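Serine/threonine protein phosphatase Stp1 (Streptococcus agalactiae, PDB 2PK0) removes phosphate from phosphoserine and phosphothreonine in proteins, as a magnesium-binding phosphatase of the PP2C family that probably acts in bacterial signalling. Local coordinates at residues 46-51 against 100-105; 57-62 against 87-92; 77-82 against 115-120. All blocks are in the same frame, centred on the assembly; numbering follows the deposited sequence.

Contact 1: 46-51 against 100-105; sequences HRAGNI and KGMGTT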
ATOM      1  N   HIS A  46      -5.798  -6.401 -20.177  1.00 64.17           N
ATOM      2  CA  HIS A  46      -4.535  -6.362 -20.960  1.00 68.53           C
ATOM      3  C   HIS A  46      -3.621  -5.124 -20.853  1.00 68.04           C
ATOM      4  O   HIS A  46      -3.640  -4.230 -21.717  1.00 67.97           O
ATOM      5  CB  HIS A  46      -4.731  -6.792 -22.438  1.00 72.64           C
ATOM      6  CG  HIS A  46      -6.103  -6.532 -22.986  1.00 76.44           C
ATOM      7  ND1 HIS A  46      -6.552  -5.269 -23.319  1.00 77.66           N
ATOM      8  CD2 HIS A  46      -7.117  -7.382 -23.282  1.00 76.33           C
ATOM      9  CE1 HIS A  46      -7.789  -5.350 -23.777  1.00 78.11           C
ATOM     10  NE2 HIS A  46      -8.155  -6.621 -23.767  1.00 77.77           N
ATOM     11  N   ARG A  47      -2.857  -5.106 -19.758  1.00 65.29           N
ATOM     12  CA  ARG A  47      -1.763  -4.156 -19.468  1.00 62.04           C
ATOM     13  C   ARG A  47      -2.119  -2.757 -18.953  1.00 59.40           C
ATOM     14  O   ARG A  47      -1.225  -1.958 -18.692  1.00 59.54           O
ATOM     15  CB  ARG A  47      -0.667  -4.130 -20.560  1.00 62.07           C
ATOM     16  CG  ARG A  47      -0.126  -5.521 -20.886  1.00 63.03           C
ATOM     17  CD  ARG A  47       1.318  -5.522 -21.296  1.00 64.77           C
ATOM     18  NE  ARG A  47       2.213  -5.194 -20.186  1.00 67.49           N
ATOM     19  CZ  ARG A  47       2.657  -6.064 -19.276  1.00 66.87           C
ATOM     20  NH1 ARG A  47       2.289  -7.342 -19.317  1.00 64.45           N
ATOM     21  NH2 ARG A  47       3.473  -5.647 -18.314  1.00 66.14           N
ATOM     22  N   ALA A  48      -3.407  -2.467 -18.778  1.00 55.60           N
ATOM     23  CA  ALA A  48      -3.824  -1.169 -18.225  1.00 51.58           C
ATOM     24  C   ALA A  48      -3.550  -1.098 -16.726  1.00 50.14           C
ATOM     25  O   ALA A  48      -3.303  -0.021 -16.186  1.00 49.21           O
ATOM     26  CB  ALA A  48      -5.293  -0.896 -18.498  1.00 49.29           C
ATOM     27  N   GLY A  49      -3.601  -2.252 -16.067  1.00 48.23           N
ATOM     28  CA  GLY A  49      -3.305  -2.355 -14.648  1.00 45.67           C
ATOM     29  C   GLY A  49      -1.820  -2.268 -14.405  1.00 44.88           C
ATOM     30  O   GLY A  49      -1.398  -1.687 -13.403  1.00 45.07           O
ATOM     31  N   ASN A  50      -1.037  -2.822 -15.337  1.00 42.99           N
ATOM     32  CA  ASN A  50       0.426  -2.766 -15.271  1.00 42.94           C
ATOM     33  C   ASN A  50       0.953  -1.355 -15.449  1.00 40.80           C
ATOM     34  O   ASN A  50       1.795  -0.917 -14.675  1.00 38.31           O
ATOM     35  CB  ASN A  50       1.071  -3.674 -16.318  1.00 45.81           C
ATOM     36  CG  ASN A  50       0.554  -5.088 -16.255  1.00 49.17           C
ATOM     37  OD1 ASN A  50      -0.596  -5.349 -16.598  1.00 51.24           O
ATOM     38  ND2 ASN A  50       1.399  -6.012 -15.812  1.00 47.94           N
ATOM     39  N   ILE A  51       0.432  -0.664 -16.467  1.00 40.46           N
ATOM     40  CA  ILE A  51       0.812   0.705 -16.802  1.00 40.56           C
ATOM     41  C   ILE A  51       0.506   1.655 -15.636  1.00 39.51           C
ATOM     42  O   ILE A  51       1.373   2.386 -15.192  1.00 38.71           O
ATOM     43  CB  ILE A  51       0.135   1.179 -18.149  1.00 42.96           C
ATOM     44  CG1 ILE A  51       0.795   0.515 -19.364  1.00 45.36           C
ATOM     45  CG2 ILE A  51       0.209   2.683 -18.344  1.00 39.24           C
ATOM     46  CD1 ILE A  51       2.225   1.001 -19.652  1.00 49.35           C
ATOM     47  N   LYS A 100      -9.900   0.010 -20.965  1.00 62.08           N
ATOM     48  CA  LYS A 100     -11.116  -0.165 -20.189  1.00 63.52           C
ATOM     49  C   LYS A 100     -10.804  -0.313 -18.703  1.00 60.02           C
ATOM     50  O   LYS A 100     -10.165  -1.279 -18.298  1.00 60.00           O
ATOM     51  CB  LYS A 100     -11.878  -1.402 -20.680  1.00 67.30           C
ATOM     52  CG  LYS A 100     -12.025  -1.512 -22.195  1.00 71.02           C
ATOM     53  CD  LYS A 100     -12.846  -0.353 -22.771  1.00 74.56           C
ATOM     54  CE  LYS A 100     -13.544  -0.758 -24.063  1.00 76.69           C
ATOM     55  NZ  LYS A 100     -12.655  -1.574 -24.942  1.00 77.68           N
ATOM     56  N   GLY A 101     -11.241   0.662 -17.911  1.00 56.85           N
ATOM     57  CA  GLY A 101     -11.178   0.578 -16.448  1.00 53.46           C
ATOM     58  C   GLY A 101      -9.785   0.639 -15.843  1.00 50.43           C
ATOM     59  O   GLY A 101      -9.473  -0.101 -14.914  1.00 50.59           O
ATOM     60  N   MET A 102      -8.945   1.516 -16.382  1.00 47.37           N
ATOM     61  CA  MET A 102      -7.589   1.701 -15.882  1.00 43.57           C
ATOM     62  C   MET A 102      -7.577   2.438 -14.557  1.00 43.65           C
ATOM     63  O   MET A 102      -8.260   3.463 -14.395  1.00 43.67           O
ATOM     64  CB  MET A 102      -6.761   2.497 -16.879  1.00 43.64           C
ATOM     65  CG  MET A 102      -5.373   2.793 -16.400  1.00 41.71           C
ATOM     66  SD  MET A 102      -4.242   2.889 -17.767  1.00 42.66           S
ATOM     67  CE  MET A 102      -4.147   4.621 -17.942  1.00 43.73           C
ATOM     68  N   GLY A 103      -6.804   1.914 -13.609  1.00 40.15           N
ATOM     69  CA  GLY A 103      -6.677   2.557 -12.324  1.00 38.87           C
ATOM     70  C   GLY A 103      -5.780   1.799 -11.375  1.00 38.66           C
ATOM     71  O   GLY A 103      -5.459   0.632 -11.616  1.00 39.15           O
ATOM     72  N   THR A 104      -5.384   2.453 -10.287  1.00 33.10           N
ATOM     73  CA  THR A 104      -4.572   1.789  -9.291  1.00 30.44           C
ATOM     74  C   THR A 104      -4.891   2.203  -7.853  1.00 28.32           C
ATOM     75  O   THR A 104      -5.354   3.304  -7.614  1.00 28.89           O
ATOM     76  CB  THR A 104      -3.066   1.978  -9.565  1.00 31.35           C
ATOM     77  OG1 THR A 104      -2.325   1.322  -8.532  1.00 33.28           O
ATOM     78  CG2 THR A 104      -2.691   3.444  -9.592  1.00 29.00           C
ATOM     79  N   THR A 105      -4.655   1.312  -6.892  1.00 26.17           N
ATOM     80  CA  THR A 105      -4.614   1.740  -5.496  1.00 25.76           C
ATOM     81  C   THR A 105      -3.280   2.449  -5.246  1.00 25.82           C
ATOM     82  O   THR A 105      -2.355   2.336  -6.051  1.00 26.99           O
ATOM     83  CB  THR A 105      -4.685   0.564  -4.496  1.00 25.07           C
ATOM     84  OG1 THR A 105      -3.446  -0.156  -4.506  1.00 22.57           O
ATOM     85  CG2 THR A 105      -5.825  -0.363  -4.804  1.00 25.11           C
TER

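Contact 2: 57-62 against 87-92; sequences VTDLGS and NRKIYE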
ATOM      1  N   VAL A  57       3.956   4.852  -9.383  1.00 27.29           N
ATOM      2  CA  VAL A  57       5.171   4.608  -8.612  1.00 25.65           C
ATOM      3  C   VAL A  57       6.431   5.260  -9.211  1.00 25.05           C
ATOM      4  O   VAL A  57       7.163   5.927  -8.497  1.00 25.02           O
ATOM      5  CB  VAL A  57       5.393   3.064  -8.372  1.00 24.73           C
ATOM      6  CG1 VAL A  57       6.767   2.774  -7.761  1.00 17.93           C
ATOM      7  CG2 VAL A  57       4.274   2.472  -7.496  1.00 20.54           C
ATOM      8  N   THR A  58       6.661   5.094 -10.514  1.00 25.96           N
ATOM      9  CA  THR A  58       7.842   5.683 -11.167  1.00 27.72           C
ATOM     10  C   THR A  58       7.797   7.226 -11.202  1.00 29.39           C
ATOM     11  O   THR A  58       8.745   7.849 -10.777  1.00 29.76           O
ATOM     12  CB  THR A  58       8.115   5.077 -12.587  1.00 27.86           C
ATOM     13  OG1 THR A  58       8.142   3.652 -12.501  1.00 27.87           O
ATOM     14  CG2 THR A  58       9.454   5.528 -13.165  1.00 25.71           C
ATOM     15  N   ASP A  59       6.686   7.816 -11.651  1.00 31.82           N
ATOM     16  CA  ASP A  59       6.511   9.282 -11.710  1.00 33.77           C
ATOM     17  C   ASP A  59       6.627  10.005 -10.363  1.00 33.83           C
ATOM     18  O   ASP A  59       7.338  11.017 -10.252  1.00 33.48           O
ATOM     19  CB  ASP A  59       5.163   9.662 -12.334  1.00 34.48           C
ATOM     20  CG  ASP A  59       5.114   9.430 -13.840  1.00 39.11           C
ATOM     21  OD1 ASP A  59       6.136   9.010 -14.435  1.00 39.56           O
ATOM     22  OD2 ASP A  59       4.035   9.676 -14.431  1.00 41.10           O
ATOM     23  N   LEU A  60       5.914   9.492  -9.362  1.00 32.34           N
ATOM     24  CA  LEU A  60       5.940  10.068  -8.030  1.00 32.68           C
ATOM     25  C   LEU A  60       7.323   9.993  -7.425  1.00 33.44           C
ATOM     26  O   LEU A  60       7.803  10.973  -6.865  1.00 32.02           O
ATOM     27  CB  LEU A  60       4.965   9.347  -7.104  1.00 33.02           C
ATOM     28  CG  LEU A  60       3.638  10.033  -6.779  1.00 33.57           C
ATOM     29  CD1 LEU A  60       2.784  10.224  -8.010  1.00 32.84           C
ATOM     30  CD2 LEU A  60       2.922   9.174  -5.782  1.00 33.48           C
ATOM     31  N   GLY A  61       7.959   8.830  -7.567  1.00 34.03           N
ATOM     32  CA  GLY A  61       9.232   8.565  -6.932  1.00 34.52           C
ATOM     33  C   GLY A  61      10.381   9.295  -7.574  1.00 38.48           C
ATOM     34  O   GLY A  61      11.334   9.723  -6.904  1.00 38.77           O
ATOM     35  N   SER A  62      10.272   9.455  -8.884  1.00 39.28           N
ATOM     36  CA  SER A  62      11.215  10.251  -9.627  1.00 38.82           C
ATOM     37  C   SER A  62      11.052  11.724  -9.312  1.00 40.03           C
ATOM     38  O   SER A  62      12.020  12.460  -9.371  1.00 42.54           O
ATOM     39  CB  SER A  62      11.070   9.989 -11.116  1.00 39.61           C
ATOM     40  OG  SER A  62      11.100  11.183 -11.846  1.00 42.54           O
ATOM     41  N   ASN A  87      -3.696  11.172 -10.566  1.00 35.56           N
ATOM     42  CA  ASN A  87      -5.093  10.789 -10.773  1.00 36.68           C
ATOM     43  C   ASN A  87      -5.641  11.238 -12.130  1.00 37.91           C
ATOM     44  O   ASN A  87      -6.222  10.453 -12.875  1.00 37.12           O
ATOM     45  CB  ASN A  87      -5.954  11.400  -9.676  1.00 36.68           C
ATOM     46  CG  ASN A  87      -7.399  11.018  -9.798  1.00 38.62           C
ATOM     47  OD1 ASN A  87      -8.288  11.871  -9.779  1.00 41.74           O
ATOM     48  ND2 ASN A  87      -7.651   9.735  -9.919  1.00 37.10           N
ATOM     49  N   ARG A  88      -5.426  12.505 -12.458  1.00 40.36           N
ATOM     50  CA  ARG A  88      -5.870  13.026 -13.736  1.00 40.52           C
ATOM     51  C   ARG A  88      -4.937  12.622 -14.895  1.00 39.20           C
ATOM     52  O   ARG A  88      -5.379  12.551 -16.031  1.00 38.66           O
ATOM     53  CB  ARG A  88      -6.085  14.539 -13.656  1.00 44.75           C
ATOM     54  CG  ARG A  88      -4.822  15.338 -13.487  1.00 50.69           C
ATOM     55  CD  ARG A  88      -5.073  16.692 -12.849  1.00 55.26           C
ATOM     56  NE  ARG A  88      -5.936  17.550 -13.650  1.00 59.47           N
ATOM     57  CZ  ARG A  88      -7.128  17.974 -13.250  1.00 61.11           C
ATOM     58  NH1 ARG A  88      -7.849  18.758 -14.038  1.00 60.27           N
ATOM     59  NH2 ARG A  88      -7.590  17.614 -12.054  1.00 61.31           N
ATOM     60  N   LYS A  89      -3.673  12.312 -14.608  1.00 36.94           N
ATOM     61  CA  LYS A  89      -2.761  11.821 -15.648  1.00 36.38           C
ATOM     62  C   LYS A  89      -3.137  10.403 -16.108  1.00 39.91           C
ATOM     63  O   LYS A  89      -3.078  10.088 -17.290  1.00 45.84           O
ATOM     64  CB  LYS A  89      -1.312  11.850 -15.158  1.00 35.36           C
ATOM     65  CG  LYS A  89      -0.275  11.694 -16.235  1.00 35.64           C
ATOM     66  CD  LYS A  89       1.153  11.535 -15.677  1.00 36.37           C
ATOM     67  CE  LYS A  89       2.105  11.124 -16.834  1.00 39.25           C
ATOM     68  NZ  LYS A  89       3.563  11.476 -16.621  1.00 41.40           N
ATOM     69  N   ILE A  90      -3.552   9.558 -15.177  1.00 39.76           N
ATOM     70  CA  ILE A  90      -3.929   8.190 -15.511  1.00 39.31           C
ATOM     71  C   ILE A  90      -5.353   8.120 -16.088  1.00 40.58           C
ATOM     72  O   ILE A  90      -5.645   7.279 -16.943  1.00 39.95           O
ATOM     73  CB  ILE A  90      -3.770   7.288 -14.266  1.00 39.15           C
ATOM     74  CG1 ILE A  90      -2.301   7.109 -13.964  1.00 38.81           C
ATOM     75  CG2 ILE A  90      -4.370   5.916 -14.444  1.00 37.08           C
ATOM     76  CD1 ILE A  90      -2.092   6.061 -12.968  1.00 42.03           C
ATOM     77  N   TYR A  91      -6.236   9.009 -15.636  1.00 40.25           N
ATOM     78  CA  TYR A  91      -7.581   9.070 -16.205  1.00 40.13           C
ATOM     79  C   TYR A  91      -7.515   9.462 -17.673  1.00 40.58           C
ATOM     80  O   TYR A  91      -8.161   8.852 -18.514  1.00 39.74           O
ATOM     81  CB  TYR A  91      -8.463  10.076 -15.466  1.00 43.16           C
ATOM     82  CG  TYR A  91      -9.820  10.239 -16.120  1.00 44.74           C
ATOM     83  CD1 TYR A  91     -10.757   9.206 -16.064  1.00 45.09           C
ATOM     84  CD2 TYR A  91     -10.165  11.411 -16.801  1.00 43.60           C
ATOM     85  CE1 TYR A  91     -11.999   9.322 -16.659  1.00 44.72           C
ATOM     86  CE2 TYR A  91     -11.407  11.540 -17.408  1.00 44.57           C
ATOM     87  CZ  TYR A  91     -12.323  10.484 -17.334  1.00 45.74           C
ATOM     88  OH  TYR A  91     -13.572  10.584 -17.923  1.00 45.67           O
ATOM     89  N   GLU A  92      -6.719  10.486 -17.958  1.00 42.98           N
ATOM     90  CA  GLU A  92      -6.562  11.007 -19.304  1.00 42.42           C
ATOM     91  C   GLU A  92      -5.989   9.908 -20.188  1.00 41.93           C
ATOM     92  O   GLU A  92      -6.500   9.652 -21.279  1.00 42.02           O
ATOM     93  CB  GLU A  92      -5.618  12.202 -19.288  1.00 43.45           C
ATOM     94  CG  GLU A  92      -6.188  13.482 -19.861  1.00 47.51           C
ATOM     95  CD  GLU A  92      -6.988  14.300 -18.839  1.00 50.44           C
ATOM     96  OE1 GLU A  92      -8.174  13.973 -18.599  1.00 51.02           O
ATOM     97  OE2 GLU A  92      -6.430  15.293 -18.299  1.00 51.62           O
TER

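Contact 3: 77-82 against 115-120; sequences DWMLVS and NIIFAH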
ATOM      1  N   ASP A  77       1.873  18.153   2.103  1.00 36.88           N
ATOM      2  CA  ASP A  77       1.460  18.987   0.969  1.00 38.52           C
ATOM      3  C   ASP A  77       1.805  18.271  -0.322  1.00 35.88           C
ATOM      4  O   ASP A  77       0.974  18.199  -1.218  1.00 35.95           O
ATOM      5  CB  ASP A  77       2.149  20.365   0.971  1.00 40.83           C
ATOM      6  CG  ASP A  77       1.623  21.303   2.048  1.00 43.14           C
ATOM      7  OD1 ASP A  77       0.517  21.073   2.599  1.00 44.69           O
ATOM      8  OD2 ASP A  77       2.333  22.291   2.334  1.00 43.51           O
ATOM      9  N   TRP A  78       3.024  17.734  -0.387  1.00 32.77           N
ATOM     10  CA  TRP A  78       3.503  17.026  -1.564  1.00 32.63           C
ATOM     11  C   TRP A  78       2.632  15.807  -1.944  1.00 33.41           C
ATOM     12  O   TRP A  78       2.375  15.573  -3.129  1.00 30.24           O
ATOM     13  CB  TRP A  78       4.968  16.617  -1.387  1.00 32.32           C
ATOM     14  CG  TRP A  78       5.565  15.947  -2.596  1.00 33.89           C
ATOM     15  CD1 TRP A  78       6.213  16.558  -3.637  1.00 33.31           C
ATOM     16  CD2 TRP A  78       5.572  14.538  -2.892  1.00 34.61           C
ATOM     17  NE1 TRP A  78       6.606  15.626  -4.564  1.00 32.82           N
ATOM     18  CE2 TRP A  78       6.227  14.378  -4.138  1.00 34.43           C
ATOM     19  CE3 TRP A  78       5.072  13.397  -2.237  1.00 34.15           C
ATOM     20  CZ2 TRP A  78       6.412  13.114  -4.734  1.00 33.42           C
ATOM     21  CZ3 TRP A  78       5.248  12.140  -2.839  1.00 32.98           C
ATOM     22  CH2 TRP A  78       5.920  12.016  -4.069  1.00 33.02           C
ATOM     23  N   MET A  79       2.183  15.046  -0.946  1.00 32.27           N
ATOM     24  CA  MET A  79       1.403  13.852  -1.218  1.00 33.09           C
ATOM     25  C   MET A  79       0.031  14.203  -1.792  1.00 33.76           C
ATOM     26  O   MET A  79      -0.368  13.673  -2.819  1.00 35.04           O
ATOM     27  CB  MET A  79       1.264  12.980   0.030  1.00 31.43           C
ATOM     28  CG  MET A  79       2.530  12.245   0.399  1.00 32.69           C
ATOM     29  SD  MET A  79       2.389  11.367   1.972  1.00 35.01           S
ATOM     30  CE  MET A  79       3.892  10.401   1.970  1.00 31.20           C
ATOM     31  N   LEU A  80      -0.665  15.125  -1.147  1.00 33.60           N
ATOM     32  CA  LEU A  80      -1.988  15.537  -1.585  1.00 34.87           C
ATOM     33  C   LEU A  80      -1.983  16.116  -2.992  1.00 35.37           C
ATOM     34  O   LEU A  80      -2.905  15.869  -3.762  1.00 35.97           O
ATOM     35  CB  LEU A  80      -2.568  16.554  -0.606  1.00 35.34           C
ATOM     36  CG  LEU A  80      -2.973  15.990   0.751  1.00 36.44           C
ATOM     37  CD1 LEU A  80      -3.430  17.117   1.670  1.00 36.45           C
ATOM     38  CD2 LEU A  80      -4.066  14.954   0.569  1.00 35.76           C
ATOM     39  N   VAL A  81      -0.928  16.858  -3.316  1.00 35.95           N
ATOM     40  CA  VAL A  81      -0.774  17.478  -4.627  1.00 36.48           C
ATOM     41  C   VAL A  81      -0.408  16.472  -5.738  1.00 38.76           C
ATOM     42  O   VAL A  81      -1.106  16.406  -6.749  1.00 42.09           O
ATOM     43  CB  VAL A  81       0.216  18.659  -4.557  1.00 37.60           C
ATOM     44  CG1 VAL A  81       0.639  19.127  -5.953  1.00 36.89           C
ATOM     45  CG2 VAL A  81      -0.404  19.813  -3.749  1.00 36.28           C
ATOM     46  N   SER A  82       0.647  15.675  -5.536  1.00 38.80           N
ATOM     47  CA  SER A  82       1.120  14.690  -6.532  1.00 38.06           C
ATOM     48  C   SER A  82       0.098  13.612  -6.878  1.00 38.62           C
ATOM     49  O   SER A  82       0.023  13.142  -8.015  1.00 38.26           O
ATOM     50  CB  SER A  82       2.383  13.982  -6.036  1.00 37.39           C
ATOM     51  OG  SER A  82       3.309  14.901  -5.487  1.00 41.06           O
ATOM     52  N   ASN A 115       9.017   8.718  12.797  1.00 33.52           N
ATOM     53  CA  ASN A 115       7.635   8.915  12.401  1.00 31.93           C
ATOM     54  C   ASN A 115       7.432   8.497  10.947  1.00 30.77           C
ATOM     55  O   ASN A 115       8.334   8.611  10.117  1.00 30.14           O
ATOM     56  CB  ASN A 115       7.220  10.386  12.581  1.00 30.07           C
ATOM     57  CG  ASN A 115       7.028  10.767  14.031  1.00 30.68           C
ATOM     58  OD1 ASN A 115       5.961  10.530  14.615  1.00 33.48           O
ATOM     59  ND2 ASN A 115       8.048  11.372  14.622  1.00 25.46           N
ATOM     60  N   ILE A 116       6.243   8.006  10.650  1.00 29.79           N
ATOM     61  CA  ILE A 116       5.834   7.799   9.277  1.00 28.82           C
ATOM     62  C   ILE A 116       4.667   8.731   8.985  1.00 29.86           C
ATOM     63  O   ILE A 116       3.903   9.086   9.885  1.00 27.39           O
ATOM     64  CB  ILE A 116       5.378   6.345   8.986  1.00 26.79           C
ATOM     65  CG1 ILE A 116       4.388   5.868  10.035  1.00 26.70           C
ATOM     66  CG2 ILE A 116       6.552   5.396   8.978  1.00 28.67           C
ATOM     67  CD1 ILE A 116       3.490   4.796   9.543  1.00 31.44           C
ATOM     68  N   ILE A 117       4.559   9.143   7.727  1.00 29.11           N
ATOM     69  CA  ILE A 117       3.341   9.728   7.231  1.00 30.26           C
ATOM     70  C   ILE A 117       2.912   9.003   5.944  1.00 32.94           C
ATOM     71  O   ILE A 117       3.713   8.793   5.025  1.00 33.14           O
ATOM     72  CB  ILE A 117       3.438  11.263   7.036  1.00 29.24           C
ATOM     73  CG1 ILE A 117       2.127  11.812   6.442  1.00 28.50           C
ATOM     74  CG2 ILE A 117       4.623  11.620   6.174  1.00 28.03           C
ATOM     75  CD1 ILE A 117       1.938  13.312   6.599  1.00 29.15           C
ATOM     76  N   PHE A 118       1.652   8.595   5.889  1.00 31.45           N
ATOM     77  CA  PHE A 118       1.188   7.922   4.716  1.00 30.43           C
ATOM     78  C   PHE A 118       0.046   8.626   4.006  1.00 31.62           C
ATOM     79  O   PHE A 118      -0.718   9.353   4.621  1.00 32.05           O
ATOM     80  CB  PHE A 118       0.829   6.462   5.032  1.00 29.65           C
ATOM     81  CG  PHE A 118      -0.354   6.292   5.958  1.00 29.94           C
ATOM     82  CD1 PHE A 118      -1.667   6.290   5.465  1.00 30.44           C
ATOM     83  CD2 PHE A 118      -0.162   6.083   7.315  1.00 29.50           C
ATOM     84  CE1 PHE A 118      -2.753   6.115   6.307  1.00 29.55           C
ATOM     85  CE2 PHE A 118      -1.259   5.905   8.175  1.00 27.76           C
ATOM     86  CZ  PHE A 118      -2.543   5.921   7.673  1.00 28.96           C
ATOM     87  N   ALA A 119      -0.057   8.369   2.706  1.00 33.48           N
ATOM     88  CA  ALA A 119      -1.246   8.658   1.920  1.00 33.01           C
ATOM     89  C   ALA A 119      -1.786   7.321   1.415  1.00 33.77           C
ATOM     90  O   ALA A 119      -1.000   6.460   1.014  1.00 35.69           O
ATOM     91  CB  ALA A 119      -0.903   9.559   0.753  1.00 29.92           C
ATOM     92  N   HIS A 120      -3.114   7.166   1.396  1.00 32.99           N
ATOM     93  CA  HIS A 120      -3.758   5.865   1.133  1.00 31.41           C
ATOM     94  C   HIS A 120      -5.029   6.004   0.291  1.00 30.45           C
ATOM     95  O   HIS A 120      -5.877   6.815   0.602  1.00 32.06           O
ATOM     96  CB  HIS A 120      -4.066   5.184   2.470  1.00 28.99           C
ATOM     97  CG  HIS A 120      -5.246   4.269   2.443  1.00 27.07           C
ATOM     98  ND1 HIS A 120      -5.255   3.080   1.744  1.00 26.00           N
ATOM     99  CD2 HIS A 120      -6.445   4.347   3.068  1.00 26.74           C
ATOM    100  CE1 HIS A 120      -6.414   2.475   1.930  1.00 24.89           C
ATOM    101  NE2 HIS A 120      -7.156   3.223   2.724  1.00 24.84           N
TER

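Contact 1: 46-51 against 100-105
A first torsion of 177° carries CG of M102 away from its own backbone N, and further bends at chi2 and chi3 lead the thioether past A48, whose methyl points at the facing segment. The pair joins a helix start to a strand start in the PP2C fold, in which two antiparallel sheets are sandwiched between helices: A48 opens helix 48-64, while M102 directly precedes strand 103-112. The methyl of A48 is met by two parts of the methionine at similar range, CB and SD, with A48 CB and M102 SD 4.0 Å apart. I51, a turn further along the helix, touches the sulfur loosely through CG2. A52 of the same helix, together with I90 and L93 of helix 72-96, completes the apolar surroundings of M102.

The contact is buried, with the A48 side chain about 10 Å from a bound magnesium. Further along 100-105, T105 OG1 is hydrogen-bonded to the backbone N of D41, a ligand of the magnesium ions. Beyond the methyl, the methionine also lies beside the helix backbone, where two of its atoms gather at one carbonyl oxygen: M102 SD is 3.4 Å from A48 O, and M102 CG is 3.5 Å from the same A48 O.

Contact 2: 57-62 against 87-92
D59 and K89 carry this contact alone, and they illustrate how two helices whose backbones stand well apart can still be tied at the surface. Their CA atoms are the nearest pair across the segments, yet 10.4 Å separates D59 CA from K89 CA, and the side chains bridge the gap from opposite directions. Most of the span falls to the lysine: its CG lies anti to the backbone N (chi1 -166°) and the chain runs extended from there to the ammonium. The aspartate supplies a short, flat end. K89 NZ donates to D59 OD2 at 2.9 Å, forming a salt bridge that uses one carboxylate oxygen, since D59 OD1 is 4.2 Å from K89 NZ. The ammonium does not approach in the plane of the carboxylate but from above it, 41° out. The last methylenes of the lysine follow it in, with K89 CE 3.4 Å from D59 OD2, so aliphatic carbon as well as charge covers the acid.

The helices so bridged, 48-64 and 72-96, follow each other in the chain and belong to the helical layer that covers one sheet of the PP2C sandwich. Their inner sides do the apolar work: V57 and L60 rest on strand 35-43, and I90 touches A52 and T56 of helix 48-64. E86 brings a second carboxylate close to D59 OD2, an unfavourable neighbour whose charge the ammonium of K89 would be expected to offset in part.

Contact 3: 77-82 against 115-120
The apolar contacts all depend on M79, which reaches from its helix to I117 and A119 of the strand. Its chi1 of -74° sets CG beside the backbone N, and the chain then runs straight out, so that the sulfur arrives next to A119 and the terminal methyl next to I117. M79 SD lies 3.9 Å from A119 CB, while M79 CE meets I117 CG2 more loosely at 4.4 Å.

M79 also packs on the strand backbone. M79 CE is 3.5 Å from I117 O, and the sulfur sits near the peptide that joins F118 to A119. F118 itself points its side chain away from the helix, as the alternation of a strand requires, and packs against V109 and T138.

Polar bonds organise the helix rather than cross the interface. W78 O accepts from both S82 N and S82 OG, which reach it from opposite faces of the carbonyl plane; the hydroxyl bond, S82 OG to W78 O, measures 2.6 Å. The same OG stands 3.2 Å above the centre of the W78 ring, whose NE1 is hydrogen-bonded to D63 OD2 of helix 48-64.

Helix and strand segments run nearly parallel, at 14° with their axes 9.1 Å apart. M79 reaches across between them, and I75 and I83 of the same helix touch I117 and A119 respectively: the helix-on-sheet packing of the α-β-β-α sandwich of the PP2C family.

The three contacts show how two successive helices are joined to each other and laid on one face of a sheet. Contact 1 and contact 2 share helix 48-64, and contact 2 and contact 3 share helix 72-96, while contacts 1 and 3 reach the adjacent strands 103-112 and 115-121. Contact 2 is the middle member, its centre 12 Å from that of contact 1 and 14 Å from that of contact 3; the outer two are 22 Å apart. It touches both, through I90 against M102 and L60 against W78. Along the chain, 57-62 and 87-92 fall between the segments of contact 1, whereas contact 3 interlaces with both others. Contact 1 lies nearer the magnesium site.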